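Local coordinates for thioredoxin-like protein (Klebsiella pneumoniae subsp. pneumoniae MGH 78578, PDB 3TY1), which probably binds carbohydrate, being a putative aldose 1-epimerase of the galactose mutarotase clan whose substrate is not established, at residues Pro65-Asn70 with Ala139-Ala144; Gly103-Leu107 with Thr134-Lys138; Met113-Tyr119 with Gln207-Asn213; Thr292-Pro296 with Gln344-Thr348. All blocks are in the same frame, centred on the assembly; numbering follows the deposited sequence.

Interaction 1 (Pro65-Asn70 with Ala139-Ala144); sequences PTRGMN and AGNTPA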
loop_
_atom_site.group_PDB
_atom_site.type_symbol
_atom_site.label_atom_id
_atom_site.label_comp_id
_atom_site.label_asym_id
_atom_site.label_seq_id
_atom_site.Cartn_x
_atom_site.Cartn_y
_atom_site.Cartn_z
ATOM N N PRO A 65 -15.069 -8.165 5.911
ATOM C CA PRO A 65 -14.971 -6.839 6.506
ATOM C C PRO A 65 -13.754 -6.034 6.059
ATOM O O PRO A 65 -13.774 -4.807 6.088
ATOM C CB PRO A 65 -14.873 -7.152 7.992
ATOM C CG PRO A 65 -15.632 -8.464 8.116
ATOM C CD PRO A 65 -15.196 -9.203 6.957
ATOM N N THR A 66 -12.674 -6.710 5.692
ATOM C CA THR A 66 -11.492 -6.047 5.182
ATOM C C THR A 66 -11.756 -5.396 3.828
ATOM O O THR A 66 -11.142 -4.375 3.501
ATOM C CB THR A 66 -10.373 -7.083 5.058
ATOM O OG1 THR A 66 -10.201 -7.673 6.342
ATOM C CG2 THR A 66 -9.042 -6.454 4.606
ATOM N N ARG A 67 -12.629 -6.034 3.024
ATOM C CA ARG A 67 -12.962 -5.583 1.671
ATOM C C ARG A 67 -14.383 -5.000 1.617
ATOM O O ARG A 67 -15.262 -5.536 0.948
ATOM C CB ARG A 67 -12.770 -6.756 0.695
ATOM C CG ARG A 67 -11.288 -7.280 0.645
ATOM C CD ARG A 67 -11.070 -8.366 -0.390
ATOM N NE ARG A 67 -11.463 -7.878 -1.707
ATOM C CZ ARG A 67 -10.821 -6.980 -2.444
ATOM N NH1 ARG A 67 -9.632 -6.469 -2.060
ATOM N NH2 ARG A 67 -11.395 -6.578 -3.589
ATOM N N GLY A 68 -14.612 -3.976 2.452
ATOM C CA GLY A 68 -15.830 -3.131 2.441
ATOM C C GLY A 68 -17.146 -3.837 2.698
ATOM O O GLY A 68 -18.185 -3.341 2.322
HETATM N N MSE A 69 -17.078 -4.996 3.347
HETATM C CA MSE A 69 -18.247 -5.861 3.554
HETATM C C MSE A 69 -18.813 -6.435 2.251
HETATM O O MSE A 69 -19.985 -6.862 2.196
HETATM C CB MSE A 69 -19.332 -5.168 4.382
HETATM C CG MSE A 69 -18.878 -4.458 5.616
HETATM SE SE MSE A 69 -18.292 -5.535 7.053
HETATM C CE MSE A 69 -19.970 -6.420 7.618
ATOM N N ASN A 70 -17.975 -6.520 1.224
ATOM C CA ASN A 70 -18.345 -7.211 -0.017
ATOM C C ASN A 70 -18.772 -8.634 0.331
ATOM O O ASN A 70 -18.210 -9.272 1.255
ATOM C CB ASN A 70 -17.116 -7.366 -0.943
ATOM C CG ASN A 70 -16.681 -6.090 -1.652
ATOM O OD1 ASN A 70 -17.380 -5.060 -1.648
ATOM N ND2 ASN A 70 -15.459 -6.159 -2.275
ATOM N N ALA A 139 -15.083 1.808 -1.968
ATOM C CA ALA A 139 -15.796 1.115 -0.873
ATOM C C ALA A 139 -15.363 -0.327 -0.774
ATOM O O ALA A 139 -15.089 -0.855 0.325
ATOM C CB ALA A 139 -17.346 1.209 -1.024
ATOM N N GLY A 140 -15.282 -0.972 -1.923
ATOM C CA GLY A 140 -14.920 -2.379 -1.973
ATOM C C GLY A 140 -13.511 -2.743 -1.500
ATOM O O GLY A 140 -13.236 -3.925 -1.207
ATOM N N ASN A 141 -12.611 -1.761 -1.471
ATOM C CA ASN A 141 -11.245 -1.952 -0.977
ATOM C C ASN A 141 -10.955 -1.142 0.283
ATOM O O ASN A 141 -9.819 -0.812 0.558
ATOM C CB ASN A 141 -10.253 -1.690 -2.098
ATOM C CG ASN A 141 -10.144 -2.853 -3.055
ATOM O OD1 ASN A 141 -9.412 -3.782 -2.795
ATOM N ND2 ASN A 141 -10.854 -2.801 -4.174
ATOM N N THR A 142 -12.000 -0.870 1.074
ATOM C CA THR A 142 -11.886 -0.137 2.329
ATOM C C THR A 142 -12.275 -1.063 3.487
ATOM O O THR A 142 -13.377 -1.565 3.502
ATOM C CB THR A 142 -12.825 1.099 2.344
ATOM O OG1 THR A 142 -12.448 1.960 1.261
ATOM C CG2 THR A 142 -12.759 1.844 3.704
ATOM N N PRO A 143 -11.365 -1.281 4.451
ATOM C CA PRO A 143 -11.680 -2.043 5.654
ATOM C C PRO A 143 -12.720 -1.354 6.525
ATOM O O PRO A 143 -12.644 -0.150 6.754
ATOM C CB PRO A 143 -10.347 -2.130 6.381
ATOM C CG PRO A 143 -9.328 -1.864 5.353
ATOM C CD PRO A 143 -9.954 -0.835 4.452
ATOM N N ALA A 144 -13.702 -2.122 6.990
ATOM C CA ALA A 144 -14.765 -1.568 7.796
ATOM C C ALA A 144 -14.207 -1.029 9.127
ATOM O O ALA A 144 -13.327 -1.623 9.738
ATOM C CB ALA A 144 -15.843 -2.624 8.063
HETATM O O HOH W 1 -10.879 -5.318 -6.063
#
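Pro65 and Ala144 meet through their backbones: Ala144 N gives its hydrogen to Pro65 O at 2.8 Å, a nearly straight bond (170°). Next to it Pro143 CA approaches Thr66 O to 3.2 Å as a CA-H...O contact, and the proline ring leans on the same carbonyl. Arg67 and Asn141 lie alongside each other. Arg67 NH1 donates to Asn141 OD1 over 2.8 Å in a bent bond tilted from both planes, the flat groups being turned 76° apart. A bend in the arginine chain (chi3 57°) brings its guanidinium over Gly140 O, 4.0 Å from the plane. The type I' turn Arg67-Asn70 presses Gly68 CA to 3.2 Å from Ala139 O, while selenomethionine Met69 rests its SE on Ala144 CB at 3.9 Å.

Further out, a water accepts from Arg67 NH2 and Asn141 ND2, Glu112 forms a salt bridge with Arg67 and a hydrogen bond with Asn70 ND2, and Val91 O takes a bond from Arg67 NH1. The loop between strands 60-64 and 70-76 is thus tied to that between strands 131-133 and 146-152. Pro143 also packs on Phe95 of a second subunit. The arginine is buried, but a carboxylate, two carbonyls and a water receive its N-H groups, consistent with a charge that persists in the interior.

Interaction 2 (Gly103-Leu107 with Thr134-Lys138); sequences GLGWL and TLHGK. With SO4 (sulfate ion), chain L.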
loop_
_atom_site.group_PDB
_atom_site.type_symbol
_atom_site.label_atom_id
_atom_site.label_comp_id
_atom_site.label_asym_id
_atom_site.label_seq_id
_atom_site.Cartn_x
_atom_site.Cartn_y
_atom_site.Cartn_z
ATOM N N GLY A 103 -5.373 2.744 -13.551
ATOM C CA GLY A 103 -6.624 2.717 -12.820
ATOM C C GLY A 103 -7.392 1.402 -12.821
ATOM O O GLY A 103 -8.587 1.371 -12.470
ATOM N N LEU A 104 -6.719 0.320 -13.159
ATOM C CA LEU A 104 -7.319 -1.000 -13.146
ATOM C C LEU A 104 -6.751 -1.967 -12.078
ATOM O O LEU A 104 -7.022 -3.156 -12.106
ATOM C CB LEU A 104 -7.205 -1.604 -14.535
ATOM C CG LEU A 104 -7.897 -0.910 -15.715
ATOM C CD1 LEU A 104 -7.457 -1.619 -17.075
ATOM C CD2 LEU A 104 -9.402 -0.938 -15.487
ATOM N N GLY A 105 -6.039 -1.458 -11.086
ATOM C CA GLY A 105 -5.520 -2.304 -9.989
ATOM C C GLY A 105 -6.600 -3.072 -9.251
ATOM O O GLY A 105 -6.344 -4.150 -8.704
ATOM N N TRP A 106 -7.817 -2.524 -9.243
ATOM C CA TRP A 106 -8.986 -3.205 -8.678
ATOM C C TRP A 106 -9.170 -4.630 -9.233
ATOM O O TRP A 106 -9.697 -5.485 -8.528
ATOM C CB TRP A 106 -10.206 -2.356 -9.006
ATOM C CG TRP A 106 -11.509 -2.707 -8.480
ATOM C CD1 TRP A 106 -12.168 -2.128 -7.387
ATOM C CD2 TRP A 106 -12.449 -3.589 -9.081
ATOM N NE1 TRP A 106 -13.433 -2.649 -7.281
ATOM C CE2 TRP A 106 -13.644 -3.530 -8.306
ATOM C CE3 TRP A 106 -12.429 -4.390 -10.225
ATOM C CZ2 TRP A 106 -14.763 -4.287 -8.621
ATOM C CZ3 TRP A 106 -13.554 -5.135 -10.530
ATOM C CH2 TRP A 106 -14.691 -5.085 -9.721
ATOM N N LEU A 107 -8.769 -4.863 -10.491
ATOM C CA LEU A 107 -8.805 -6.188 -11.091
ATOM C C LEU A 107 -7.978 -7.253 -10.336
ATOM O O LEU A 107 -8.238 -8.443 -10.464
ATOM C CB LEU A 107 -8.398 -6.125 -12.557
ATOM C CG LEU A 107 -9.309 -5.374 -13.558
ATOM C CD1 LEU A 107 -8.594 -5.358 -14.910
ATOM C CD2 LEU A 107 -10.687 -6.007 -13.685
ATOM N N THR A 134 -10.186 5.749 -10.215
ATOM C CA THR A 134 -9.886 4.341 -10.373
ATOM C C THR A 134 -11.156 3.500 -10.494
ATOM O O THR A 134 -12.218 3.894 -10.024
ATOM C CB THR A 134 -8.995 3.869 -9.226
ATOM O OG1 THR A 134 -9.655 4.137 -7.980
ATOM C CG2 THR A 134 -7.639 4.624 -9.280
ATOM N N LEU A 135 -11.012 2.340 -11.131
ATOM C CA LEU A 135 -12.116 1.447 -11.425
ATOM C C LEU A 135 -13.002 1.145 -10.212
ATOM O O LEU A 135 -12.567 0.508 -9.232
ATOM C CB LEU A 135 -11.593 0.106 -11.989
ATOM C CG LEU A 135 -12.640 -0.974 -12.316
ATOM C CD1 LEU A 135 -13.666 -0.499 -13.357
ATOM C CD2 LEU A 135 -11.930 -2.230 -12.852
ATOM N N HIS A 136 -14.247 1.562 -10.303
ATOM C CA HIS A 136 -15.293 1.197 -9.323
ATOM C C HIS A 136 -15.132 1.729 -7.920
ATOM O O HIS A 136 -15.705 1.174 -6.976
ATOM C CB HIS A 136 -15.540 -0.344 -9.318
ATOM C CG HIS A 136 -16.195 -0.825 -10.566
ATOM N ND1 HIS A 136 -17.154 -0.083 -11.219
ATOM C CD2 HIS A 136 -16.071 -1.986 -11.266
ATOM C CE1 HIS A 136 -17.578 -0.746 -12.277
ATOM N NE2 HIS A 136 -16.948 -1.907 -12.326
ATOM N N GLY A 137 -14.413 2.828 -7.776
ATOM C CA GLY A 137 -14.340 3.512 -6.506
ATOM C C GLY A 137 -13.587 2.767 -5.421
ATOM O O GLY A 137 -12.759 1.839 -5.691
ATOM N N LYS A 138 -13.862 3.173 -4.193
ATOM C CA LYS A 138 -13.065 2.716 -3.034
ATOM C C LYS A 138 -13.744 1.864 -1.992
ATOM O O LYS A 138 -13.025 1.228 -1.207
ATOM C CB LYS A 138 -12.383 3.919 -2.343
ATOM C CG LYS A 138 -11.228 4.511 -3.190
ATOM C CD LYS A 138 -10.378 5.517 -2.410
ATOM C CE LYS A 138 -9.354 4.845 -1.453
ATOM N NZ LYS A 138 -8.661 5.844 -0.548
HETATM S S SO4 L . -16.439 -4.797 -14.828
HETATM O O1 SO4 L . -15.876 -6.103 -14.471
HETATM O O2 SO4 L . -17.498 -4.954 -15.850
HETATM O O3 SO4 L . -17.005 -4.133 -13.650
HETATM O O4 SO4 L . -15.356 -3.963 -15.353
HETATM O O HOH W 2 -15.471 -0.913 -5.201
#
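The indole of Trp106 receives Leu135 and His136 on one and the same face. Leu135 CG stands 3.8 Å above the plane near the rim, Leu135 CD2 comes to 3.4 Å from Trp106 CE3, and Leu135 O lies over the face, 3.2 Å from Trp106 CD1. His136 CB makes a CH-pi contact 4.1 Å from the centroid of the five-membered ring, and the imidazole edge, led by CD2, turns toward the six-membered ring in a T-shaped pair with planes at 68°. Over one imidazole face Leu135 CD1 sits 3.5 Å above the plane, near the rim; at the edge, sulfate O3 accepts from His136 NE2 at 2.6 Å. With CG opposite the backbone N (chi1 -175°), the indole lies against Leu135 and His136 of the turn Thr134-Gly137.

Leu135 CD2 also touches CD2 of Leu104 and of Leu107, making this leucine the hub of the apolar packing. Leu135 N donates to Gly103 O (2.9 Å). Leu104 and Leu107 in turn pack on a third subunit.

His211 binds the same sulfate, and Gly123 N makes a weak hydrogen bond with His136 ND1. Packing on Trp106 would help set the tilt of the imidazole, whose NE2 meets a sulfate probably from the crystallisation liquor, consistent with a ligand pocket of the mutarotase kind.

Interaction 3 (Met113-Tyr119 with Gln207-Asn213); sequences MMVRCGY and QIIYHSN. With SO4 (sulfate ion), chain L.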
loop_
_atom_site.group_PDB
_atom_site.type_symbol
_atom_site.label_atom_id
_atom_site.label_comp_id
_atom_site.label_asym_id
_atom_site.label_seq_id
_atom_site.Cartn_x
_atom_site.Cartn_y
_atom_site.Cartn_z
HETATM N N MSE A 113 -19.014 -12.122 -5.175
HETATM C CA MSE A 113 -20.387 -12.253 -5.566
HETATM C C MSE A 113 -21.076 -10.876 -5.557
HETATM O O MSE A 113 -21.942 -10.630 -6.395
HETATM C CB MSE A 113 -21.090 -13.241 -4.634
HETATM C CG MSE A 113 -22.537 -13.479 -4.948
HETATM SE SE MSE A 113 -23.790 -12.348 -3.940
HETATM C CE MSE A 113 -24.731 -11.746 -5.354
HETATM N N MSE A 114 -20.734 -9.996 -4.612
HETATM C CA MSE A 114 -21.327 -8.627 -4.604
HETATM C C MSE A 114 -20.288 -7.596 -4.128
HETATM O O MSE A 114 -19.831 -7.671 -3.002
HETATM C CB MSE A 114 -22.631 -8.578 -3.760
HETATM C CG MSE A 114 -23.651 -7.485 -4.133
HETATM SE SE MSE A 114 -22.976 -5.713 -3.762
HETATM C CE MSE A 114 -22.942 -5.826 -1.814
ATOM N N VAL A 115 -19.909 -6.680 -5.020
ATOM C CA VAL A 115 -19.011 -5.580 -4.719
ATOM C C VAL A 115 -19.760 -4.253 -4.762
ATOM O O VAL A 115 -20.423 -3.976 -5.747
ATOM C CB VAL A 115 -17.882 -5.443 -5.761
ATOM C CG1 VAL A 115 -16.942 -4.278 -5.326
ATOM C CG2 VAL A 115 -17.135 -6.730 -5.896
ATOM N N ARG A 116 -19.668 -3.439 -3.704
ATOM C CA ARG A 116 -20.226 -2.083 -3.763
ATOM C C ARG A 116 -19.208 -1.257 -4.539
ATOM O O ARG A 116 -18.107 -1.044 -4.058
ATOM C CB ARG A 116 -20.451 -1.534 -2.362
ATOM C CG ARG A 116 -21.612 -2.237 -1.643
ATOM C CD ARG A 116 -21.730 -1.850 -0.152
ATOM N NE ARG A 116 -22.809 -2.571 0.543
ATOM C CZ ARG A 116 -22.678 -3.785 1.099
ATOM N NH1 ARG A 116 -21.557 -4.442 0.991
ATOM N NH2 ARG A 116 -23.703 -4.361 1.752
ATOM N N CYS A 117 -19.569 -0.849 -5.754
ATOM C CA CYS A 117 -18.701 -0.074 -6.632
ATOM C C CYS A 117 -19.139 1.382 -6.460
ATOM O O CYS A 117 -20.076 1.837 -7.111
ATOM C CB CYS A 117 -18.873 -0.538 -8.060
ATOM S SG CYS A 117 -18.396 -2.262 -8.300
ATOM N N GLY A 118 -18.501 2.051 -5.510
ATOM C CA GLY A 118 -18.907 3.393 -5.067
ATOM C C GLY A 118 -18.101 3.729 -3.813
ATOM O O GLY A 118 -17.100 3.086 -3.582
ATOM N N TYR A 119 -18.494 4.709 -2.991
ATOM C CA TYR A 119 -19.645 5.611 -3.235
ATOM C C TYR A 119 -19.230 6.987 -3.730
ATOM O O TYR A 119 -20.016 7.688 -4.362
ATOM C CB TYR A 119 -20.488 5.762 -1.971
ATOM C CG TYR A 119 -21.251 4.515 -1.620
ATOM C CD1 TYR A 119 -20.630 3.448 -0.969
ATOM C CD2 TYR A 119 -22.621 4.392 -1.930
ATOM C CE1 TYR A 119 -21.331 2.294 -0.654
ATOM C CE2 TYR A 119 -23.345 3.234 -1.590
ATOM C CZ TYR A 119 -22.679 2.180 -0.967
ATOM O OH TYR A 119 -23.354 1.032 -0.625
ATOM N N GLN A 207 -21.999 8.055 -6.393
ATOM C CA GLN A 207 -22.435 7.062 -7.356
ATOM C C GLN A 207 -22.330 5.679 -6.725
ATOM O O GLN A 207 -21.421 5.441 -5.933
ATOM C CB GLN A 207 -21.552 7.044 -8.590
ATOM C CG GLN A 207 -21.409 8.339 -9.352
ATOM C CD GLN A 207 -20.386 8.190 -10.439
ATOM O OE1 GLN A 207 -19.181 8.348 -10.184
ATOM N NE2 GLN A 207 -20.843 7.847 -11.661
ATOM N N ILE A 208 -23.207 4.757 -7.110
ATOM C CA ILE A 208 -23.092 3.359 -6.617
ATOM C C ILE A 208 -23.640 2.365 -7.619
ATOM O O ILE A 208 -24.669 2.604 -8.203
ATOM C CB ILE A 208 -23.783 3.182 -5.229
ATOM C CG1 ILE A 208 -23.681 1.746 -4.664
ATOM C CG2 ILE A 208 -25.260 3.659 -5.274
ATOM C CD1 ILE A 208 -22.235 1.256 -4.396
ATOM N N ILE A 209 -22.943 1.231 -7.783
ATOM C CA ILE A 209 -23.431 0.104 -8.543
ATOM C C ILE A 209 -23.296 -1.094 -7.586
ATOM O O ILE A 209 -22.199 -1.308 -7.018
ATOM C CB ILE A 209 -22.585 -0.136 -9.844
ATOM C CG1 ILE A 209 -22.657 1.062 -10.784
ATOM C CG2 ILE A 209 -23.021 -1.431 -10.522
ATOM C CD1 ILE A 209 -21.832 0.936 -12.059
ATOM N N TYR A 210 -24.394 -1.839 -7.381
ATOM C CA TYR A 210 -24.397 -3.090 -6.624
ATOM C C TYR A 210 -24.058 -4.203 -7.623
ATOM O O TYR A 210 -24.937 -4.790 -8.274
ATOM C CB TYR A 210 -25.744 -3.276 -5.931
ATOM C CG TYR A 210 -25.826 -2.422 -4.686
ATOM C CD1 TYR A 210 -26.143 -1.086 -4.744
ATOM C CD2 TYR A 210 -25.499 -2.962 -3.441
ATOM C CE1 TYR A 210 -26.151 -0.304 -3.583
ATOM C CE2 TYR A 210 -25.552 -2.234 -2.335
ATOM C CZ TYR A 210 -25.871 -0.895 -2.388
ATOM O OH TYR A 210 -25.855 -0.170 -1.227
ATOM N N HIS A 211 -22.767 -4.465 -7.759
ATOM C CA HIS A 211 -22.216 -5.286 -8.815
ATOM C C HIS A 211 -22.349 -6.745 -8.387
ATOM O O HIS A 211 -21.515 -7.268 -7.642
ATOM C CB HIS A 211 -20.754 -4.833 -9.020
ATOM C CG HIS A 211 -20.137 -5.231 -10.314
ATOM N ND1 HIS A 211 -20.082 -6.538 -10.742
ATOM C CD2 HIS A 211 -19.428 -4.507 -11.218
ATOM C CE1 HIS A 211 -19.375 -6.604 -11.858
ATOM N NE2 HIS A 211 -18.979 -5.383 -12.180
ATOM N N SER A 212 -23.415 -7.390 -8.845
ATOM C CA SER A 212 -23.813 -8.717 -8.340
ATOM C C SER A 212 -23.520 -9.775 -9.393
ATOM O O SER A 212 -24.025 -9.686 -10.525
ATOM C CB SER A 212 -25.277 -8.662 -7.911
ATOM O OG SER A 212 -25.534 -7.504 -7.074
ATOM N N ASN A 213 -22.752 -10.805 -9.023
ATOM C CA ASN A 213 -22.085 -11.681 -9.986
ATOM C C ASN A 213 -22.426 -13.143 -9.803
ATOM O O ASN A 213 -22.282 -13.677 -8.704
ATOM C CB ASN A 213 -20.561 -11.433 -9.864
ATOM C CG ASN A 213 -20.238 -9.938 -9.805
ATOM O OD1 ASN A 213 -20.663 -9.200 -10.666
ATOM N ND2 ASN A 213 -19.531 -9.497 -8.774
HETATM S S SO4 L . -16.439 -4.797 -14.828
HETATM O O1 SO4 L . -15.876 -6.103 -14.471
HETATM O O2 SO4 L . -17.498 -4.954 -15.850
HETATM O O3 SO4 L . -17.005 -4.133 -13.650
HETATM O O4 SO4 L . -15.356 -3.963 -15.353
#
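Tyr210 OH has two hydrogen-bond partners: Tyr119 OH donates to it at 2.8 Å, in the plane of the Tyr119 ring, and Asp194 is the second. The same aspartate forms a salt bridge with Arg116 NE. Arg116, extended from CG to NE, runs obliquely past Tyr210 CE2, its guanidinium plane turned 73° from the ring, while Met114 CE lies 3.4 Å above the guanidinium plane of Arg116, near its rim. Met114 SE stands 3.7 Å from Tyr210 CD2, an oblique Met-aromatic contact; this residue, like Met113, is selenomethionine. Over one face of the Tyr119 ring lies Ile208 CD1, 3.8 Å from the centroid, a CH-pi contact. The peptide bond before Tyr119 is cis.

Beneath these side chains strand 114-119 pairs with strand 204-214 in an antiparallel ladder of the mixed sheet. Val115 and His211 exchange a pair of backbone bonds, as do Cys117 and Ile209. Met113 O accepts from Asn213 N at 2.8 Å. On the side toward strand 70-76, Met113 and Met114 both face Leu71 in a classic beta bulge.

On the other face, where Val115, Cys117 and Ile209 also point, His211 has its CG opposite the backbone N (chi1 -162°). Asn213 OD1 accepts from His211 ND1 on a lone pair at 2.7 Å, in the ring plane. That bond, though bent, helps set the imidazole's rotation, with His211 NE2 2.8 Å from sulfate O3, while Cys117 SG lies 3.6 Å from His211 CB. The strand pair thus divides its chemistry: a buried Tyr-Asp-Arg network on one side, and on the other an oriented histidine facing the sulfate, which may mark a ligand pocket.

Interaction 4 (Thr292-Pro296 with Gln344-Thr348); sequences TRQLP and QFDLT. With SO4 (sulfate ion), chain K.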
loop_
_atom_site.group_PDB
_atom_site.type_symbol
_atom_site.label_atom_id
_atom_site.label_comp_id
_atom_site.label_asym_id
_atom_site.label_seq_id
_atom_site.Cartn_x
_atom_site.Cartn_y
_atom_site.Cartn_z
ATOM N N THR A 292 -36.309 1.391 -7.690
ATOM C CA THR A 292 -35.870 2.271 -8.782
ATOM C C THR A 292 -35.780 3.775 -8.433
ATOM O O THR A 292 -35.260 4.552 -9.222
ATOM C CB THR A 292 -36.711 2.085 -10.062
ATOM O OG1 THR A 292 -38.067 2.342 -9.750
ATOM C CG2 THR A 292 -36.571 0.644 -10.617
ATOM N N ARG A 293 -36.248 4.180 -7.259
ATOM C CA ARG A 293 -35.970 5.538 -6.755
ATOM C C ARG A 293 -34.563 5.681 -6.199
ATOM O O ARG A 293 -34.011 6.770 -6.179
ATOM C CB ARG A 293 -36.934 5.913 -5.644
ATOM C CG ARG A 293 -38.372 6.004 -6.096
ATOM C CD ARG A 293 -39.301 6.088 -4.906
ATOM N NE ARG A 293 -39.217 4.882 -4.088
ATOM C CZ ARG A 293 -39.893 4.697 -2.949
ATOM N NH1 ARG A 293 -40.734 5.620 -2.488
ATOM N NH2 ARG A 293 -39.747 3.570 -2.277
ATOM N N GLN A 294 -33.999 4.570 -5.720
ATOM C CA GLN A 294 -32.675 4.528 -5.144
ATOM C C GLN A 294 -31.629 4.144 -6.193
ATOM O O GLN A 294 -30.544 4.705 -6.211
ATOM C CB GLN A 294 -32.640 3.465 -4.022
ATOM C CG GLN A 294 -33.694 3.674 -2.907
ATOM C CD GLN A 294 -33.748 2.525 -1.889
ATOM O OE1 GLN A 294 -33.272 1.416 -2.136
ATOM N NE2 GLN A 294 -34.326 2.802 -0.738
ATOM N N LEU A 295 -31.975 3.176 -7.037
ATOM C CA LEU A 295 -31.083 2.612 -8.047
ATOM C C LEU A 295 -31.872 2.636 -9.381
ATOM O O LEU A 295 -32.460 1.640 -9.796
ATOM C CB LEU A 295 -30.614 1.208 -7.616
ATOM C CG LEU A 295 -29.804 1.109 -6.331
ATOM C CD1 LEU A 295 -29.634 -0.374 -5.908
ATOM C CD2 LEU A 295 -28.389 1.814 -6.431
ATOM N N PRO A 296 -31.911 3.798 -10.040
ATOM C CA PRO A 296 -32.767 3.911 -11.232
ATOM C C PRO A 296 -32.389 3.173 -12.490
ATOM O O PRO A 296 -33.264 3.010 -13.354
ATOM C CB PRO A 296 -32.832 5.437 -11.491
ATOM C CG PRO A 296 -32.122 6.070 -10.377
ATOM C CD PRO A 296 -31.216 5.062 -9.784
ATOM N N GLN A 344 -30.735 5.670 1.099
ATOM C CA GLN A 344 -30.935 4.259 1.434
ATOM C C GLN A 344 -30.857 3.379 0.207
ATOM O O GLN A 344 -31.187 3.802 -0.893
ATOM C CB GLN A 344 -32.302 4.054 2.129
ATOM C CG GLN A 344 -32.463 4.778 3.474
ATOM C CD GLN A 344 -32.730 6.285 3.354
ATOM O OE1 GLN A 344 -33.220 6.761 2.322
ATOM N NE2 GLN A 344 -32.391 7.042 4.415
ATOM N N PHE A 345 -30.407 2.138 0.412
ATOM C CA PHE A 345 -30.304 1.119 -0.630
ATOM C C PHE A 345 -30.841 -0.198 -0.042
ATOM O O PHE A 345 -30.202 -0.820 0.811
ATOM C CB PHE A 345 -28.848 1.026 -1.133
ATOM C CG PHE A 345 -28.326 2.363 -1.614
ATOM C CD1 PHE A 345 -28.659 2.841 -2.869
ATOM C CD2 PHE A 345 -27.571 3.173 -0.773
ATOM C CE1 PHE A 345 -28.243 4.110 -3.294
ATOM C CE2 PHE A 345 -27.126 4.440 -1.194
ATOM C CZ PHE A 345 -27.472 4.904 -2.455
ATOM N N ASP A 346 -32.038 -0.580 -0.492
ATOM C CA ASP A 346 -32.767 -1.763 -0.022
ATOM C C ASP A 346 -32.835 -2.762 -1.188
ATOM O O ASP A 346 -33.395 -2.440 -2.252
ATOM C CB ASP A 346 -34.173 -1.355 0.412
ATOM C CG ASP A 346 -34.160 -0.293 1.470
ATOM O OD1 ASP A 346 -33.480 -0.487 2.513
ATOM O OD2 ASP A 346 -34.823 0.764 1.243
ATOM N N LEU A 347 -32.199 -3.921 -1.011
ATOM C CA LEU A 347 -32.172 -4.975 -2.022
ATOM C C LEU A 347 -32.471 -6.315 -1.388
ATOM O O LEU A 347 -32.056 -6.569 -0.257
ATOM C CB LEU A 347 -30.819 -5.044 -2.758
ATOM C CG LEU A 347 -30.331 -3.825 -3.546
ATOM C CD1 LEU A 347 -29.563 -2.892 -2.623
ATOM C CD2 LEU A 347 -29.447 -4.297 -4.715
ATOM N N THR A 348 -33.195 -7.165 -2.101
ATOM C CA THR A 348 -33.420 -8.548 -1.649
ATOM C C THR A 348 -32.903 -9.498 -2.719
ATOM O O THR A 348 -33.283 -9.397 -3.890
ATOM C CB THR A 348 -34.915 -8.813 -1.369
ATOM O OG1 THR A 348 -35.371 -7.847 -0.420
ATOM C CG2 THR A 348 -35.101 -10.182 -0.795
HETATM S S SO4 K . -36.354 6.084 -0.422
HETATM O O1 SO4 K . -36.509 6.008 -1.888
HETATM O O2 SO4 K . -36.477 7.494 0.003
HETATM O O3 SO4 K . -37.415 5.285 0.236
HETATM O O4 SO4 K . -35.023 5.602 0.019
HETATM O O HOH W 3 -32.781 -0.622 -4.169
#
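Gln294 meets Asp346 with both ends of its amide. Its OE1 accepts from Asp346 N at 2.9 Å, and its NE2 donates to Asp346 OD2 over 2.9 Å in a nearly straight bond (170°). The carboxylate oxygen lies in the amide plane of the glutamine, yet from the aspartate's own side NE2 arrives 47° out of the carboxylate plane. The other carboxylate oxygen, OD1, is held by His193. Each end of the amide has a further partner: a sulfate, probably from the crystallisation liquor, accepts from Gln294 NE2 through O4 at 3.0 Å, and a water donates to Gln294 OE1 and Asp346 O. With two partners at each end, the amide is fixed in rotation, which supports its modelled orientation. The side chain is extended beyond CG (chi2 173°), which carries CD across Gln344 O at 3.0 Å. Arg293 has sulfate O1 3.6 Å above its guanidinium plane, near the rim; its salt bridge is with Asp291.

Inward from this polar rim the contact becomes apolar. Leu295 crosses Phe345 at about a right angle, CD2 lying 3.7 Å from Phe345 CD1, and its other branch, CD1, reaches Leu347 CD2 at 4.1 Å. Leu295 also packs on Ile208 and Tyr210 of strand 204-214.

The loop of 292-296, between strands 285-291 and 297-304, is thereby pinned to strand 342-352, which lies between strands 189-198 and 285-291 in the large antiparallel sheet. Phe345 and Leu347 are bonded through their backbones to Asp194 and Leu192 of strand 189-198.

How the interactions relate
Interaction 3 is the central one, about 4 Å from its centre to the chain's centre, and built on strand pairing; the other three join loops to loops or to a strand. Interactions 1 and 2 share the loop between strands 131-133 and 146-152, and Asn141 of the first packs on Trp106 of the second. Interaction 1 is a buried arginine-centred network, interaction 2 aromatic and apolar. Interactions 2 and 3 converge on one sulfate, His136 and His211 approaching it from separate segments. Interaction 4, partly buried, binds a different sulfate at its polar rim, while its apolar side meets Ile208 and Tyr210 of interaction 3. It touches neither interaction 1 nor 2.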